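Local coordinates for amine oxidase domain-containing protein (Pyrococcus furiosus, PDB 3NRN) that binds adenosine monophosphate and is probably a flavin-dependent oxidoreductase of the amine oxidase kind, at residues 17-21 and 70-74; 167-171 and 384-388. The contacts are given in a common frame with arbitrary orientation. Residues are numbered along the deposited sequence.

The two contacts follow one another along the chain and do not touch: their centres lie 25 Å apart and their nearest atoms about 15 Å. Contact 1 sits 20 Å from the centre of the chain and joins the far end of helix 10-21 to helix 64-72. Contact 2, 12 Å from that centre, sets helix 165-178 against the loop between strand 374-376 and helix 388-402. Neither belongs to the AMP pocket, but contact 1 is tied to it by topology, since helix 10-21 follows the Gly7, Ala8 and Gly9 turn at that pocket. Helix 388-402 connects the two: it follows 384-388 in the chain, and its Leu400 touches Phe18.

Contact 1. Residues 17-21 and 70-74; sequences AFLAR and RILGA
Helix 10-21 in its last turn (17-21) meets the end of helix 64-72 (70-72); the closest CA atoms, those of Phe18 and Leu72, are 6.2 Å apart. The apolar part centres on Leu72 (chi1 m, chi2 t), whose CD2 lies 3.4 Å from Phe18 CA and 3.8 Å from Phe18 CB, and CD1 4.0 Å from Ala17 CB. Phe18 (chi1 t) sets its ring edge against Ile71, CE1 to CD1 4.0 Å. Helix 10-21 follows a glycine-rich turn lining the AMP pocket, consistent with the dinucleotide-binding motif of a Rossmann-type fold; Leu195 of helix 188-200 touches Ala17 and Leu72. Without a hydrogen bond, Arg21 has 57 Å² covered: with chi1 -111° and chi2 -141°, both between wells, its guanidinium lays one face over Ile71 O (Arg21 CZ to O 3.3 Å, NH2 to O 3.3 Å at a poor angle), and Arg21 CD is 3.6 Å from Leu72 O. Gly73 (phi 91°) ends helix 64-72 in a Schellman motif, its N bonded to Arg70 O at 3.0 Å.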
loop_
_atom_site.group_PDB
_atom_site.type_symbol
_atom_site.label_atom_id
_atom_site.label_comp_id
_atom_site.label_asym_id
_atom_site.label_seq_id
_atom_site.Cartn_x
_atom_site.Cartn_y
_atom_site.Cartn_z
ATOM N N ALA A 17 10.896 -11.322 8.825
ATOM C CA ALA A 17 11.411 -12.341 7.937
ATOM C C ALA A 17 12.853 -12.027 7.536
ATOM O O ALA A 17 13.718 -12.901 7.580
ATOM C CB ALA A 17 10.534 -12.436 6.703
ATOM N N PHE A 18 13.117 -10.780 7.151
ATOM C CA PHE A 18 14.464 -10.398 6.730
ATOM C C PHE A 18 15.484 -10.620 7.836
ATOM O O PHE A 18 16.563 -11.179 7.605
ATOM C CB PHE A 18 14.512 -8.923 6.303
ATOM C CG PHE A 18 15.847 -8.498 5.743
ATOM C CD1 PHE A 18 16.114 -8.615 4.381
ATOM C CD2 PHE A 18 16.850 -8.009 6.581
ATOM C CE1 PHE A 18 17.369 -8.249 3.860
ATOM C CE2 PHE A 18 18.109 -7.641 6.075
ATOM C CZ PHE A 18 18.366 -7.763 4.708
ATOM N N LEU A 19 15.136 -10.179 9.040
ATOM C CA LEU A 19 16.023 -10.299 10.184
ATOM C C LEU A 19 16.187 -11.739 10.669
ATOM O O LEU A 19 17.275 -12.131 11.090
ATOM C CB LEU A 19 15.522 -9.401 11.319
ATOM C CG LEU A 19 15.576 -7.899 11.011
ATOM C CD1 LEU A 19 14.907 -7.108 12.125
ATOM C CD2 LEU A 19 17.033 -7.456 10.841
ATOM N N ALA A 20 15.118 -12.527 10.607
ATOM C CA ALA A 20 15.197 -13.924 11.038
ATOM C C ALA A 20 16.132 -14.663 10.087
ATOM O O ALA A 20 16.950 -15.484 10.506
ATOM C CB ALA A 20 13.826 -14.561 11.016
ATOM N N ARG A 21 16.009 -14.360 8.801
ATOM C CA ARG A 21 16.856 -14.980 7.790
ATOM C C ARG A 21 18.318 -14.670 8.086
ATOM O O ARG A 21 19.185 -15.524 7.906
ATOM C CB ARG A 21 16.508 -14.459 6.393
ATOM C CG ARG A 21 15.852 -15.480 5.473
ATOM C CD ARG A 21 16.374 -15.313 4.049
ATOM N NE ARG A 21 16.496 -13.897 3.683
ATOM C CZ ARG A 21 17.615 -13.321 3.246
ATOM N NH1 ARG A 21 18.730 -14.031 3.107
ATOM N NH2 ARG A 21 17.626 -12.026 2.953
ATOM N N ARG A 70 11.634 -11.677 -3.197
ATOM C CA ARG A 70 12.574 -12.558 -3.868
ATOM C C ARG A 70 13.797 -12.855 -3.002
ATOM O O ARG A 70 14.152 -14.015 -2.815
ATOM C CB ARG A 70 13.031 -11.972 -5.211
ATOM C CG ARG A 70 13.987 -12.906 -5.975
ATOM C CD ARG A 70 14.325 -12.392 -7.371
ATOM N NE ARG A 70 13.118 -12.196 -8.173
ATOM C CZ ARG A 70 13.113 -11.794 -9.440
ATOM N NH1 ARG A 70 14.254 -11.545 -10.070
ATOM N NH2 ARG A 70 11.960 -11.635 -10.077
ATOM N N ILE A 71 14.434 -11.824 -2.456
ATOM C CA ILE A 71 15.628 -12.056 -1.649
ATOM C C ILE A 71 15.344 -12.779 -0.336
ATOM O O ILE A 71 16.248 -13.366 0.256
ATOM C CB ILE A 71 16.404 -10.734 -1.381
ATOM C CG1 ILE A 71 15.590 -9.789 -0.495
ATOM C CG2 ILE A 71 16.711 -10.049 -2.713
ATOM C CD1 ILE A 71 16.375 -8.590 -0.023
ATOM N N LEU A 72 14.092 -12.751 0.117
ATOM C CA LEU A 72 13.727 -13.446 1.349
ATOM C C LEU A 72 13.510 -14.931 1.091
ATOM O O LEU A 72 13.471 -15.737 2.024
ATOM C CB LEU A 72 12.449 -12.866 1.942
ATOM C CG LEU A 72 12.591 -11.479 2.562
ATOM C CD1 LEU A 72 11.240 -11.015 3.061
ATOM C CD2 LEU A 72 13.604 -11.524 3.692
ATOM N N GLY A 73 13.364 -15.286 -0.180
ATOM C CA GLY A 73 13.136 -16.674 -0.526
ATOM C C GLY A 73 11.655 -16.987 -0.571
ATOM O O GLY A 73 11.247 -18.150 -0.541
ATOM N N ALA A 74 10.836 -15.946 -0.633
ATOM C CA ALA A 74 9.396 -16.143 -0.694
ATOM C C ALA A 74 9.033 -16.648 -2.081
ATOM O O ALA A 74 9.595 -16.198 -3.081
ATOM C CB ALA A 74 8.671 -14.838 -0.407
#

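Contact 2. Residues 167-171 and 384-388; sequences ELAKE and PGGIE
Pro384 begins an irregular segment running past one turn of helix 165-178; its CB lies 3.8 Å from Lys170 CD, the lysine extended (chi1 m, then t throughout), and Pro384 CA is 3.5 Å from Glu167 OE1. At Gly385 the backbones come closest, its CA 4.2 Å from Glu171 CA. Gly385 N donates a hydrogen bond to Glu167 OE2 (3.1 Å, 150°), Glu167 chi1 t and chi2 p bringing the carboxylate close although its CA-to-CB bond points sideways. Within the helical turn, Glu167 OE2 is 2.5 Å from Glu171 OE2, so one acid group probably holds a proton; Asp156 lies close to Glu171. At phi 89°, psi -19° a CB on Gly385 would jam against Pro384 O and stand about 3.1 Å from Lys170 CB. The segment belongs to the loop from strand 374-376 to helix 388-402, here packed against helix 165-178. Gly385 O lies 3.7 Å from Glu171 CG. Past Gly386, Ile387 (chi1 m, chi2 t) brings CG1 to 3.9 Å from Glu171 CG, beside Phe151 of helix 142-156.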
loop_
_atom_site.group_PDB
_atom_site.type_symbol
_atom_site.label_atom_id
_atom_site.label_comp_id
_atom_site.label_asym_id
_atom_site.label_seq_id
_atom_site.Cartn_x
_atom_site.Cartn_y
_atom_site.Cartn_z
ATOM N N GLU A 167 6.538 15.258 -5.067
ATOM C CA GLU A 167 5.998 13.946 -4.732
ATOM C C GLU A 167 5.462 13.259 -5.976
ATOM O O GLU A 167 5.741 12.082 -6.203
ATOM C CB GLU A 167 4.894 14.067 -3.681
ATOM C CG GLU A 167 4.253 12.743 -3.274
ATOM C CD GLU A 167 5.267 11.677 -2.891
ATOM O OE1 GLU A 167 6.301 12.019 -2.286
ATOM O OE2 GLU A 167 5.023 10.487 -3.183
ATOM N N LEU A 168 4.699 13.990 -6.788
ATOM C CA LEU A 168 4.155 13.407 -8.013
ATOM C C LEU A 168 5.282 13.009 -8.952
ATOM O O LEU A 168 5.228 11.960 -9.597
ATOM C CB LEU A 168 3.234 14.396 -8.741
ATOM C CG LEU A 168 2.718 13.867 -10.086
ATOM C CD1 LEU A 168 1.838 12.657 -9.837
ATOM C CD2 LEU A 168 1.940 14.943 -10.826
ATOM N N ALA A 169 6.297 13.863 -9.036
ATOM C CA ALA A 169 7.442 13.597 -9.897
ATOM C C ALA A 169 8.124 12.305 -9.459
ATOM O O ALA A 169 8.499 11.483 -10.290
ATOM C CB ALA A 169 8.430 14.762 -9.836
ATOM N N LYS A 170 8.285 12.129 -8.154
ATOM C CA LYS A 170 8.932 10.926 -7.639
ATOM C C LYS A 170 8.098 9.675 -7.895
ATOM O O LYS A 170 8.641 8.601 -8.168
ATOM C CB LYS A 170 9.239 11.094 -6.149
ATOM C CG LYS A 170 10.377 12.079 -5.898
ATOM C CD LYS A 170 10.608 12.296 -4.424
ATOM C CE LYS A 170 11.846 13.135 -4.181
ATOM N NZ LYS A 170 12.083 13.353 -2.722
ATOM N N GLU A 171 6.780 9.807 -7.817
ATOM C CA GLU A 171 5.905 8.673 -8.090
ATOM C C GLU A 171 5.942 8.389 -9.594
ATOM O O GLU A 171 5.798 7.245 -10.033
ATOM C CB GLU A 171 4.481 8.982 -7.614
ATOM C CG GLU A 171 4.348 8.892 -6.098
ATOM C CD GLU A 171 3.002 9.349 -5.583
ATOM O OE1 GLU A 171 1.987 9.152 -6.281
ATOM O OE2 GLU A 171 2.957 9.894 -4.462
ATOM N N PRO A 384 9.227 9.054 0.184
ATOM C CA PRO A 384 8.733 9.816 -0.968
ATOM C C PRO A 384 8.790 8.983 -2.244
ATOM O O PRO A 384 9.799 8.331 -2.520
ATOM C CB PRO A 384 9.676 11.018 -1.014
ATOM C CG PRO A 384 9.982 11.240 0.437
ATOM C CD PRO A 384 10.249 9.822 0.916
ATOM N N GLY A 385 7.700 9.002 -3.004
ATOM C CA GLY A 385 7.638 8.249 -4.242
ATOM C C GLY A 385 7.142 6.826 -4.058
ATOM O O GLY A 385 6.708 6.194 -5.015
ATOM N N GLY A 386 7.206 6.320 -2.829
ATOM C CA GLY A 386 6.761 4.963 -2.558
ATOM C C GLY A 386 5.257 4.818 -2.479
ATOM O O GLY A 386 4.629 5.307 -1.545
ATOM N N ILE A 387 4.680 4.119 -3.454
ATOM C CA ILE A 387 3.237 3.915 -3.518
ATOM C C ILE A 387 2.742 2.673 -2.772
ATOM O O ILE A 387 3.240 1.564 -2.977
ATOM C CB ILE A 387 2.773 3.843 -5.001
ATOM C CG1 ILE A 387 3.053 5.185 -5.685
ATOM C CG2 ILE A 387 1.303 3.480 -5.083
ATOM C CD1 ILE A 387 2.860 5.169 -7.187
ATOM N N GLU A 388 1.759 2.884 -1.903
ATOM C CA GLU A 388 1.140 1.823 -1.108
ATOM C C GLU A 388 2.095 0.740 -0.578
ATOM O O GLU A 388 3.071 1.063 0.088
ATOM C CB GLU A 388 0.007 1.171 -1.905
ATOM C CG GLU A 388 -0.949 0.378 -1.038
ATOM C CD GLU A 388 -1.609 -0.747 -1.795
ATOM O OE1 GLU A 388 -0.894 -1.419 -2.567
ATOM O OE2 GLU A 388 -2.825 -0.970 -1.605
#